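PDB 5XBN: Wss1p from Saccharomyces cerevisiae FostersO, which cleaves DNA-binding proteins as a DNA-dependent zinc metalloendopeptidase, helping to repair toxic DNA-protein cross-links such as trapped topoisomerase 1. Local coordinates for residues N26-K31 with L58-H63; K49-K54 with C108-M113; F64-L69 with H115-N120; F72-Q77 with M91-C96. All coordinates share one frame; numbering follows the deposited sequence.

Interaction 1: N26-K31 with L58-H63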
# COMPACT_ATOMS: atom_id res chain seq x y z
N ASN A 26 -8.22 -9.50 0.48
CA ASN A 26 -8.93 -8.31 0.05
C ASN A 26 -9.51 -8.58 -1.34
O ASN A 26 -8.76 -8.80 -2.28
CB ASN A 26 -7.96 -7.12 0.05
CG ASN A 26 -8.58 -5.81 -0.42
OD1 ASN A 26 -9.65 -5.77 -1.03
ND2 ASN A 26 -7.88 -4.71 -0.14
N PRO A 27 -10.85 -8.59 -1.46
CA PRO A 27 -11.56 -8.87 -2.71
C PRO A 27 -11.19 -7.90 -3.84
O PRO A 27 -11.40 -8.19 -5.02
CB PRO A 27 -13.04 -8.68 -2.32
CG PRO A 27 -13.08 -8.82 -0.84
CD PRO A 27 -11.77 -8.29 -0.35
N HIS A 28 -10.64 -6.76 -3.47
CA HIS A 28 -10.39 -5.68 -4.42
C HIS A 28 -8.95 -5.61 -4.89
O HIS A 28 -8.61 -4.73 -5.68
CB HIS A 28 -10.81 -4.36 -3.79
CG HIS A 28 -12.14 -4.45 -3.11
ND1 HIS A 28 -13.32 -4.63 -3.81
CD2 HIS A 28 -12.47 -4.45 -1.80
CE1 HIS A 28 -14.32 -4.71 -2.95
NE2 HIS A 28 -13.84 -4.61 -1.73
N ILE A 29 -8.11 -6.51 -4.39
CA ILE A 29 -6.75 -6.65 -4.89
C ILE A 29 -6.57 -8.07 -5.40
O ILE A 29 -6.74 -9.03 -4.65
CB ILE A 29 -5.71 -6.36 -3.80
CG1 ILE A 29 -5.93 -4.96 -3.23
CG2 ILE A 29 -4.30 -6.57 -4.36
CD1 ILE A 29 -5.06 -4.60 -2.02
N GLN A 30 -6.22 -8.23 -6.66
CA GLN A 30 -6.22 -9.58 -7.22
C GLN A 30 -5.00 -10.41 -6.78
O GLN A 30 -5.10 -11.62 -6.58
CB GLN A 30 -6.29 -9.52 -8.74
CG GLN A 30 -7.59 -8.98 -9.26
CD GLN A 30 -7.61 -8.91 -10.78
OE1 GLN A 30 -7.31 -9.88 -11.46
NE2 GLN A 30 -7.94 -7.73 -11.31
N LYS A 31 -3.85 -9.78 -6.62
CA LYS A 31 -2.62 -10.53 -6.37
C LYS A 31 -1.64 -9.68 -5.59
O LYS A 31 -1.51 -8.49 -5.87
CB LYS A 31 -1.99 -10.95 -7.70
CG LYS A 31 -0.71 -11.77 -7.58
CD LYS A 31 -1.01 -13.21 -7.25
CE LYS A 31 0.16 -14.12 -7.59
NZ LYS A 31 1.38 -13.81 -6.81
N LEU A 58 -11.87 0.41 3.07
CA LEU A 58 -11.71 1.72 2.45
C LEU A 58 -11.81 1.59 0.93
O LEU A 58 -12.46 2.38 0.26
CB LEU A 58 -10.37 2.35 2.85
CG LEU A 58 -10.06 3.77 2.35
CD1 LEU A 58 -10.95 4.79 3.03
CD2 LEU A 58 -8.60 4.11 2.58
N MSE A 59 -11.16 0.56 0.39
CA MSE A 59 -11.24 0.34 -1.05
C MSE A 59 -12.68 0.03 -1.46
O MSE A 59 -13.13 0.49 -2.51
CB MSE A 59 -10.29 -0.77 -1.48
CG MSE A 59 -8.83 -0.34 -1.38
SE MSE A 59 -7.57 -1.69 -2.01
CE MSE A 59 -8.02 -1.68 -3.92
N LYS A 60 -13.41 -0.74 -0.66
CA LYS A 60 -14.81 -1.02 -1.00
C LYS A 60 -15.62 0.28 -1.02
O LYS A 60 -16.41 0.52 -1.96
CB LYS A 60 -15.44 -2.02 -0.03
CG LYS A 60 -16.91 -2.28 -0.34
CD LYS A 60 -17.48 -3.41 0.49
CE LYS A 60 -18.57 -4.15 -0.29
NZ LYS A 60 -18.04 -4.73 -1.56
N GLU A 61 -15.41 1.12 -0.01
CA GLU A 61 -16.13 2.40 0.11
C GLU A 61 -15.87 3.33 -1.06
O GLU A 61 -16.75 4.10 -1.47
CB GLU A 61 -15.73 3.13 1.41
CG GLU A 61 -16.38 2.61 2.66
CD GLU A 61 -16.15 3.54 3.85
OE1 GLU A 61 -15.25 4.42 3.78
OE2 GLU A 61 -16.87 3.40 4.85
N ASN A 62 -14.64 3.29 -1.59
CA ASN A 62 -14.25 4.20 -2.65
C ASN A 62 -14.28 3.57 -4.05
O ASN A 62 -13.88 4.22 -5.02
CB ASN A 62 -12.87 4.77 -2.35
CG ASN A 62 -12.89 5.74 -1.20
OD1 ASN A 62 -13.19 6.92 -1.39
ND2 ASN A 62 -12.60 5.26 0.01
N HIS A 63 -14.74 2.33 -4.13
CA HIS A 63 -14.79 1.59 -5.39
C HIS A 63 -13.42 1.47 -6.04
O HIS A 63 -13.30 1.47 -7.27
CB HIS A 63 -15.77 2.26 -6.37
CG HIS A 63 -17.05 2.68 -5.72
ND1 HIS A 63 -17.87 1.79 -5.05
CD2 HIS A 63 -17.65 3.89 -5.62
CE1 HIS A 63 -18.92 2.44 -4.57
NE2 HIS A 63 -18.81 3.71 -4.90
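Met-59 lies crosswise to Asn-26 and Ile-29, meeting each at about a right angle, where the chain entering the edge strand 29-33 packs on helix 56-62 of the alpha/beta WLM protease domain. The residue is modelled as selenomethionine, and its long, unbranched chain carries SE and CE from the helix to the turn at 26-29. SE sits 3.6 Å from Asn-26 ND2 and 3.8 Å from Ile-29 CD1. The bend at chi3 (68°) then places CE against the turn, 3.6 Å from His-28 O.

Asparagine suits this buried corner because both ends of its amide are used. Asn-26 OD1 accepts from His-28 N at 2.8 Å, with the donor above the carbonyl plane. This bond makes an Asx turn inside the type I turn 26-29, while ND2 binds Ala-52 O of helix 41-54.

The His-28 ring carries Pro-27 CB over the centre of one face, and its ND1 is hydrogen-bonded to Lys-65 NZ. Toward the helix, Lys-60 lends its aliphatic part to the ring and keeps its charge at the exposed margin. Lys-60 CB is 3.5 Å from His-28 NE2, and Lys-60 NZ lies in the ring plane, 4.0 Å from His-28 CE1.

Interaction 2: K49-K54 with C108-M113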
# COMPACT_ATOMS: atom_id res chain seq x y z
N LYS A 49 0.34 -8.48 2.86
CA LYS A 49 -1.02 -9.02 2.94
C LYS A 49 -1.80 -8.36 4.06
O LYS A 49 -3.01 -8.23 3.96
CB LYS A 49 -0.99 -10.54 3.16
CG LYS A 49 -0.59 -11.28 1.90
CD LYS A 49 -0.74 -12.79 2.06
CE LYS A 49 -0.36 -13.48 0.75
NZ LYS A 49 -0.68 -14.95 0.74
N GLU A 50 -1.10 -7.96 5.12
CA GLU A 50 -1.78 -7.26 6.21
C GLU A 50 -2.17 -5.86 5.75
O GLU A 50 -3.25 -5.38 6.09
CB GLU A 50 -0.91 -7.21 7.47
CG GLU A 50 -1.59 -6.57 8.69
CD GLU A 50 -2.81 -7.35 9.20
OE1 GLU A 50 -2.96 -8.55 8.88
OE2 GLU A 50 -3.63 -6.76 9.93
N ILE A 51 -1.30 -5.22 4.97
CA ILE A 51 -1.66 -3.92 4.38
C ILE A 51 -2.91 -4.08 3.51
O ILE A 51 -3.87 -3.31 3.64
CB ILE A 51 -0.50 -3.36 3.51
CG1 ILE A 51 0.71 -3.01 4.36
CG2 ILE A 51 -0.97 -2.14 2.69
CD1 ILE A 51 0.56 -1.73 5.15
N ALA A 52 -2.89 -5.10 2.65
CA ALA A 52 -4.02 -5.39 1.76
C ALA A 52 -5.31 -5.61 2.54
O ALA A 52 -6.35 -5.08 2.19
CB ALA A 52 -3.72 -6.61 0.90
N HIS A 53 -5.23 -6.40 3.60
CA HIS A 53 -6.38 -6.66 4.43
C HIS A 53 -6.88 -5.38 5.08
O HIS A 53 -8.08 -5.08 5.07
CB HIS A 53 -6.03 -7.70 5.51
CG HIS A 53 -7.11 -7.90 6.52
ND1 HIS A 53 -8.39 -8.26 6.18
CD2 HIS A 53 -7.09 -7.80 7.87
CE1 HIS A 53 -9.13 -8.37 7.27
NE2 HIS A 53 -8.36 -8.10 8.31
N LYS A 54 -5.96 -4.61 5.64
CA LYS A 54 -6.36 -3.46 6.44
C LYS A 54 -7.05 -2.39 5.58
O LYS A 54 -7.91 -1.69 6.09
CB LYS A 54 -5.17 -2.86 7.16
CG LYS A 54 -4.77 -3.67 8.41
CD LYS A 54 -3.59 -3.04 9.11
CE LYS A 54 -4.03 -2.36 10.40
NZ LYS A 54 -2.92 -1.57 11.01
N CYS A 108 4.02 3.99 8.23
CA CYS A 108 4.69 4.59 7.08
C CYS A 108 4.25 3.94 5.78
O CYS A 108 3.92 4.63 4.81
CB CYS A 108 6.21 4.47 7.21
SG CYS A 108 6.93 5.56 8.46
N ILE A 109 4.26 2.61 5.76
CA ILE A 109 3.82 1.87 4.58
C ILE A 109 2.34 2.14 4.28
O ILE A 109 1.98 2.33 3.13
CB ILE A 109 4.05 0.36 4.76
CG1 ILE A 109 5.53 0.09 5.04
CG2 ILE A 109 3.61 -0.40 3.51
CD1 ILE A 109 5.84 -1.34 5.44
N MSE A 110 1.49 2.17 5.30
CA MSE A 110 0.07 2.44 5.06
C MSE A 110 -0.11 3.83 4.47
O MSE A 110 -1.00 4.05 3.64
CB MSE A 110 -0.75 2.32 6.34
CG MSE A 110 -2.24 2.66 6.16
SE MSE A 110 -3.14 1.54 4.85
CE MSE A 110 -2.47 -0.12 5.66
N GLY A 111 0.73 4.77 4.90
CA GLY A 111 0.64 6.13 4.41
C GLY A 111 0.94 6.17 2.94
O GLY A 111 0.26 6.84 2.17
N THR A 112 1.97 5.42 2.54
CA THR A 112 2.32 5.31 1.14
C THR A 112 1.25 4.57 0.35
O THR A 112 0.94 4.93 -0.80
CB THR A 112 3.67 4.60 0.99
OG1 THR A 112 4.68 5.43 1.57
CG2 THR A 112 3.99 4.35 -0.49
N MSE A 113 0.67 3.53 0.95
CA MSE A 113 -0.41 2.83 0.28
C MSE A 113 -1.57 3.77 -0.05
O MSE A 113 -2.09 3.74 -1.16
CB MSE A 113 -0.93 1.67 1.14
CG MSE A 113 -2.07 0.89 0.50
SE MSE A 113 -1.57 -0.02 -1.18
CE MSE A 113 -3.25 -0.94 -1.54
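Met-110 and Ile-51 meet because the selenomethionine chain of Met-110 leaves its helix with CG anti to the backbone N (chi1 177°) and then bends at chi2 and again at chi3 (50°), the last turn placing CE beside Ile-51. The contact is a helix-helix packing within the layered alpha/beta fold: helices 41-54 and 106-118 lie on the same face of the mixed sheet and touch one another there. The short segments cross at -56°, with axes 10.8 Å apart at their closest approach, a separation that large side chains fill.

Ile-51 is the wedge. Its beta branching sends two arms toward the partner helix at once, and each finds different neighbours. CD1 lies 3.7 Å from Ile-109 CG2, the two isoleucines crossing at about a right angle. CG2 touches Met-113 CG at 3.9 Å and is also 3.9 Å from Met-110 CE. Ile-51 and Met-110 slide past each other in opposite directions, and so do Ile-51 and Met-113.

No hydrogen bond joins the two segments, and the four residues that carry the packing are buried. Lys-54 works at the border: its CB covers Met-110 CE at 4.1 Å, while its NZ reaches a long, weak ion pair with Glu-144. On the sheet side, Ile-109 and Met-113 also rest on Leu-92, and Ala-52 of the first helix rests on Ile-29. The tightest spot of the interface is Ile-51 CD1 against Met-110 CE, 3.5 Å apart, closer than carbons usually pack.

Interaction 3: F64-L69 with H115-N120. With ZN (zinc ion), chain B.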
# COMPACT_ATOMS: atom_id res chain seq x y z
N PHE A 64 -12.37 1.34 -5.22
CA PHE A 64 -11.02 1.16 -5.70
C PHE A 64 -10.76 -0.30 -6.03
O PHE A 64 -11.16 -1.19 -5.27
CB PHE A 64 -9.98 1.59 -4.66
CG PHE A 64 -9.90 3.08 -4.42
CD1 PHE A 64 -10.27 4.00 -5.40
CD2 PHE A 64 -9.42 3.56 -3.21
CE1 PHE A 64 -10.17 5.37 -5.15
CE2 PHE A 64 -9.31 4.91 -2.96
CZ PHE A 64 -9.69 5.81 -3.92
N LYS A 65 -10.07 -0.53 -7.15
CA LYS A 65 -9.59 -1.86 -7.53
C LYS A 65 -8.10 -1.80 -7.84
O LYS A 65 -7.64 -0.83 -8.43
CB LYS A 65 -10.34 -2.39 -8.76
CG LYS A 65 -11.82 -2.65 -8.53
CD LYS A 65 -12.04 -3.84 -7.60
CE LYS A 65 -13.53 -4.18 -7.50
NZ LYS A 65 -13.75 -5.39 -6.65
N VAL A 66 -7.35 -2.82 -7.43
CA VAL A 66 -5.93 -2.96 -7.78
C VAL A 66 -5.69 -4.37 -8.30
O VAL A 66 -6.19 -5.33 -7.72
CB VAL A 66 -5.00 -2.68 -6.57
CG1 VAL A 66 -3.53 -3.00 -6.92
CG2 VAL A 66 -5.14 -1.24 -6.11
N THR A 67 -4.97 -4.52 -9.40
CA THR A 67 -4.72 -5.86 -9.91
C THR A 67 -3.55 -6.48 -9.15
O THR A 67 -3.70 -7.54 -8.54
CB THR A 67 -4.45 -5.86 -11.42
OG1 THR A 67 -5.60 -5.31 -12.09
CG2 THR A 67 -4.22 -7.28 -11.92
N ASN A 68 -2.40 -5.81 -9.17
CA ASN A 68 -1.21 -6.28 -8.46
C ASN A 68 -0.75 -5.30 -7.40
O ASN A 68 -0.58 -4.13 -7.70
CB ASN A 68 -0.04 -6.50 -9.43
CG ASN A 68 -0.31 -7.58 -10.45
OD1 ASN A 68 -0.35 -8.75 -10.11
ND2 ASN A 68 -0.50 -7.18 -11.70
N LEU A 69 -0.52 -5.80 -6.19
CA LEU A 69 0.13 -5.01 -5.14
C LEU A 69 1.45 -5.70 -4.82
O LEU A 69 1.45 -6.81 -4.32
CB LEU A 69 -0.74 -4.93 -3.88
CG LEU A 69 -0.07 -4.25 -2.68
CD1 LEU A 69 0.30 -2.83 -3.02
CD2 LEU A 69 -1.00 -4.31 -1.46
N HIS A 115 -1.45 7.06 -0.35
CA HIS A 115 -0.94 7.95 -1.39
C HIS A 115 -1.12 7.32 -2.76
O HIS A 115 -1.62 7.94 -3.70
CB HIS A 115 0.54 8.27 -1.15
CG HIS A 115 1.16 9.18 -2.17
ND1 HIS A 115 1.63 10.44 -1.85
CD2 HIS A 115 1.40 9.02 -3.50
CE1 HIS A 115 2.12 11.02 -2.93
NE2 HIS A 115 2.00 10.17 -3.95
N GLU A 116 -0.70 6.07 -2.89
CA GLU A 116 -0.79 5.43 -4.20
C GLU A 116 -2.22 5.11 -4.62
O GLU A 116 -2.52 5.17 -5.80
CB GLU A 116 0.06 4.15 -4.24
CG GLU A 116 1.53 4.42 -3.92
CD GLU A 116 2.17 5.44 -4.84
OE1 GLU A 116 1.71 5.60 -5.99
OE2 GLU A 116 3.15 6.08 -4.42
N LEU A 117 -3.09 4.76 -3.67
CA LEU A 117 -4.50 4.57 -4.00
C LEU A 117 -5.12 5.86 -4.54
O LEU A 117 -5.97 5.83 -5.41
CB LEU A 117 -5.29 4.09 -2.78
CG LEU A 117 -5.08 2.60 -2.47
CD1 LEU A 117 -5.71 2.26 -1.12
CD2 LEU A 117 -5.66 1.73 -3.60
N THR A 118 -4.69 6.99 -4.00
CA THR A 118 -5.21 8.28 -4.46
C THR A 118 -4.92 8.46 -5.95
O THR A 118 -5.72 9.03 -6.67
CB THR A 118 -4.62 9.44 -3.63
OG1 THR A 118 -4.91 9.23 -2.24
CG2 THR A 118 -5.19 10.77 -4.05
N HIS A 119 -3.79 7.92 -6.41
CA HIS A 119 -3.41 7.97 -7.82
C HIS A 119 -4.26 7.07 -8.73
O HIS A 119 -4.14 7.15 -9.96
CB HIS A 119 -1.93 7.60 -7.99
CG HIS A 119 -0.97 8.69 -7.62
ND1 HIS A 119 -1.12 9.99 -8.05
CD2 HIS A 119 0.16 8.67 -6.87
CE1 HIS A 119 -0.13 10.72 -7.57
NE2 HIS A 119 0.67 9.94 -6.85
N ASN A 120 -5.11 6.22 -8.16
CA ASN A 120 -6.14 5.55 -8.98
C ASN A 120 -7.06 6.58 -9.61
O ASN A 120 -7.63 6.36 -10.69
CB ASN A 120 -6.97 4.56 -8.14
CG ASN A 120 -6.29 3.22 -7.97
OD1 ASN A 120 -5.06 3.12 -7.99
ND2 ASN A 120 -7.10 2.17 -7.79
ZN ZN B . 2.34 10.59 -5.84
O HOH W 1 -9.88 2.01 -8.82
O HOH W 2 4.13 10.21 -6.56
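Phe-64 meets Leu-117 and Asn-120 from its CB to the tip of its ring, along one side. At the root, Phe-64 CB is 4.3 Å from Asn-120 ND2. CG is anti to the carbonyl carbon (chi1 -70°), and farther out the ring lies obliquely across Leu-117: Phe-64 CD2 is 4.2 Å from Leu-117 CD2, and Phe-64 CE2 is 4.1 Å from Leu-117 CB. At the tip, Phe-64 CZ is 4.0 Å from Leu-117 O, which stands over one ring face toward the rim. A large flat residue suits this place because it covers both the side chain and the carbonyl of the leucine. Val-66 crosses Leu-117 at about a right angle, its CG2 3.9 Å from Leu-117 CD2, and Met-59 of helix 56-62 packs on all three.

Leu-117 lies within the HExxH motif of a zinc metalloprotease, and Asn-120 directly follows it. His-115 NE2 at 2.0 Å and His-119 NE2 at 2.1 Å hold the zinc ion with His-125 and a water, and Glu-116 is the probable active-site residue. Leu-117 faces the interior. His-119 ND1 is bonded to Phe-122 O, which helps to fix the turn of its ring. Asn-120 OD1 takes a bond from Asn-83 ND2. Asn-120 ND2 makes a weak, bent bond to Lys-65 O (3.1 Å, 127°) and also donates to a water that accepts from Lys-65 N.

Interaction 4: F72-Q77 with M91-C96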
# COMPACT_ATOMS: atom_id res chain seq x y z
N PHE A 72 8.72 -3.37 -4.02
CA PHE A 72 9.92 -3.08 -4.80
C PHE A 72 10.93 -2.42 -3.86
O PHE A 72 10.61 -2.18 -2.69
CB PHE A 72 9.58 -2.27 -6.09
CG PHE A 72 9.23 -0.80 -5.90
CD1 PHE A 72 9.44 0.11 -6.93
CD2 PHE A 72 8.74 -0.33 -4.70
CE1 PHE A 72 9.10 1.46 -6.78
CE2 PHE A 72 8.43 1.01 -4.53
CZ PHE A 72 8.60 1.90 -5.57
N TYR A 73 12.16 -2.24 -4.32
CA TYR A 73 13.23 -1.74 -3.48
C TYR A 73 14.20 -0.97 -4.37
O TYR A 73 15.30 -1.44 -4.66
CB TYR A 73 13.95 -2.90 -2.76
CG TYR A 73 14.87 -2.47 -1.65
CD1 TYR A 73 14.37 -1.96 -0.47
CD2 TYR A 73 16.25 -2.59 -1.79
CE1 TYR A 73 15.21 -1.55 0.56
CE2 TYR A 73 17.10 -2.19 -0.77
CZ TYR A 73 16.58 -1.68 0.40
OH TYR A 73 17.43 -1.28 1.41
N PRO A 74 13.77 0.21 -4.85
CA PRO A 74 14.53 0.90 -5.89
C PRO A 74 15.83 1.50 -5.36
O PRO A 74 15.91 1.83 -4.17
CB PRO A 74 13.57 2.00 -6.37
CG PRO A 74 12.66 2.22 -5.23
CD PRO A 74 12.51 0.90 -4.53
N ARG A 75 16.83 1.63 -6.23
CA ARG A 75 18.10 2.26 -5.86
C ARG A 75 17.85 3.70 -5.42
O ARG A 75 18.48 4.19 -4.48
CB ARG A 75 19.08 2.22 -7.02
CG ARG A 75 19.85 0.93 -7.12
CD ARG A 75 20.78 0.77 -5.94
NE ARG A 75 21.93 1.67 -6.01
CZ ARG A 75 22.88 1.75 -5.08
NH1 ARG A 75 22.81 0.98 -4.00
NH2 ARG A 75 23.89 2.59 -5.23
N ASP A 76 16.92 4.35 -6.11
CA ASP A 76 16.48 5.70 -5.76
C ASP A 76 15.83 5.66 -4.37
O ASP A 76 14.70 5.19 -4.23
CB ASP A 76 15.50 6.22 -6.81
CG ASP A 76 15.03 7.64 -6.54
OD1 ASP A 76 15.31 8.17 -5.44
OD2 ASP A 76 14.35 8.22 -7.42
N GLN A 77 16.53 6.18 -3.37
CA GLN A 77 16.09 6.03 -1.98
C GLN A 77 14.90 6.92 -1.60
O GLN A 77 14.27 6.69 -0.58
CB GLN A 77 17.26 6.30 -1.03
CG GLN A 77 18.41 5.33 -1.21
CD GLN A 77 19.52 5.49 -0.18
OE1 GLN A 77 19.29 5.99 0.93
NE2 GLN A 77 20.73 5.07 -0.54
N MSE A 91 3.23 -0.46 -6.50
CA MSE A 91 4.46 -0.94 -5.89
C MSE A 91 4.69 -0.22 -4.57
O MSE A 91 4.49 0.99 -4.47
CB MSE A 91 5.65 -0.75 -6.85
CG MSE A 91 5.47 -1.59 -8.10
SE MSE A 91 6.76 -1.42 -9.58
CE MSE A 91 6.20 0.29 -10.25
N LEU A 92 5.09 -0.96 -3.55
CA LEU A 92 5.38 -0.40 -2.23
C LEU A 92 6.77 -0.79 -1.78
O LEU A 92 7.13 -1.96 -1.84
CB LEU A 92 4.38 -0.89 -1.18
CG LEU A 92 2.89 -0.54 -1.27
CD1 LEU A 92 2.15 -1.22 -0.10
CD2 LEU A 92 2.71 0.96 -1.24
N ARG A 93 7.54 0.17 -1.30
CA ARG A 93 8.78 -0.13 -0.57
C ARG A 93 8.41 -0.60 0.82
O ARG A 93 7.70 0.10 1.54
CB ARG A 93 9.68 1.10 -0.49
CG ARG A 93 10.99 0.82 0.26
CD ARG A 93 11.75 2.11 0.54
NE ARG A 93 12.33 2.72 -0.66
CZ ARG A 93 13.49 2.37 -1.19
NH1 ARG A 93 14.22 1.40 -0.63
NH2 ARG A 93 13.95 2.99 -2.27
N LEU A 94 8.88 -1.79 1.20
CA LEU A 94 8.59 -2.36 2.52
C LEU A 94 9.78 -2.25 3.46
O LEU A 94 9.63 -2.36 4.67
CB LEU A 94 8.20 -3.83 2.40
CG LEU A 94 6.99 -4.21 1.55
CD1 LEU A 94 6.78 -5.71 1.63
CD2 LEU A 94 5.74 -3.47 2.01
N ARG A 95 10.96 -2.05 2.89
CA ARG A 95 12.21 -2.14 3.64
C ARG A 95 12.97 -0.82 3.70
O ARG A 95 12.93 -0.04 2.76
CB ARG A 95 13.10 -3.21 3.01
CG ARG A 95 12.49 -4.60 3.04
CD ARG A 95 13.22 -5.52 2.08
NE ARG A 95 12.55 -6.80 1.96
CZ ARG A 95 12.79 -7.83 2.77
NH1 ARG A 95 13.69 -7.72 3.73
NH2 ARG A 95 12.12 -8.97 2.60
N CYS A 96 13.67 -0.58 4.81
CA CYS A 96 14.51 0.61 4.94
C CYS A 96 15.55 0.71 3.83
O CYS A 96 16.21 -0.28 3.49
CB CYS A 96 15.21 0.63 6.31
SG CYS A 96 14.19 1.32 7.64
O HOH W 3 11.01 -3.16 -0.06
O HOH W 4 16.93 1.41 -1.42
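Tyr-73 OH donates to Cys-96 O at 2.6 Å, the carbonyl oxygen lying at the edge of the phenol ring near its plane. Although CB points away from 91-96, CG is anti to the backbone N (chi1 -167°), and the ring beyond it comes back to Cys-96. Arg-95 CB supports the ring at 3.6 Å from Tyr-73 CE1. Arg-95 itself leads away to Glu-71 and to Pro-39 O.

Arg-93 grips the loop from the strand side. Its NH2 donates to Pro-74 O at 3.0 Å, a water links its NH1 to the same carbonyl, and its NE binds Leu-79 O. Arginine suits a place where two backbone carbonyls, Pro-74 O and Leu-79 O, must be met from different directions.

Pro-74 CD lies over two flat groups, one face of the Arg-93 guanidinium and one face of the Phe-72 ring. Over the opposite face of that ring stands Met-91 CB, a CH-pi contact 3.7 Å from the Phe-72 centroid and 10° off the normal; SE of this selenomethionine adds an oblique Met-aromatic contact. Between these two carbons the ring is clamped, with Arg-93 N in its plane at the edge.

The backbones join through Phe-72 N to Leu-92 O (3.0 Å), and a second water bridges Phe-72 O and Leu-94 N. Strand 66-72 thus ends beside its parallel neighbour 89-96, and the loop that follows crosses the C-terminal part of 89-96 to reach the antiparallel edge strand 81-84, as in the mixed sheet of zincin metalloproteases.

Overall arrangement
Three of the contacts reach one mixed sheet, and interaction 2 joins two helices that lie on it. Interaction 1 closes before interactions 3 and 4 open, interaction 2 alternates with both 1 and 3, and interaction 4 is nested inside the loops closed by 2 and 3. Interactions 1, 3 and 4 use strands 29-33, 66-72 and 89-96, whereas interactions 2 and 3 share helix 106-118. Interactions 1 and 4 lie on opposite sides of the chain's centre, with their own centres about 23 Å apart; the centres of 1 and 3 are about 9 Å apart. Leu-69 and Leu-92 pack together between interactions 3 and 4, and Met-113 meets Leu-69. The zinc-binding helix is thereby seated on the sheet along its length.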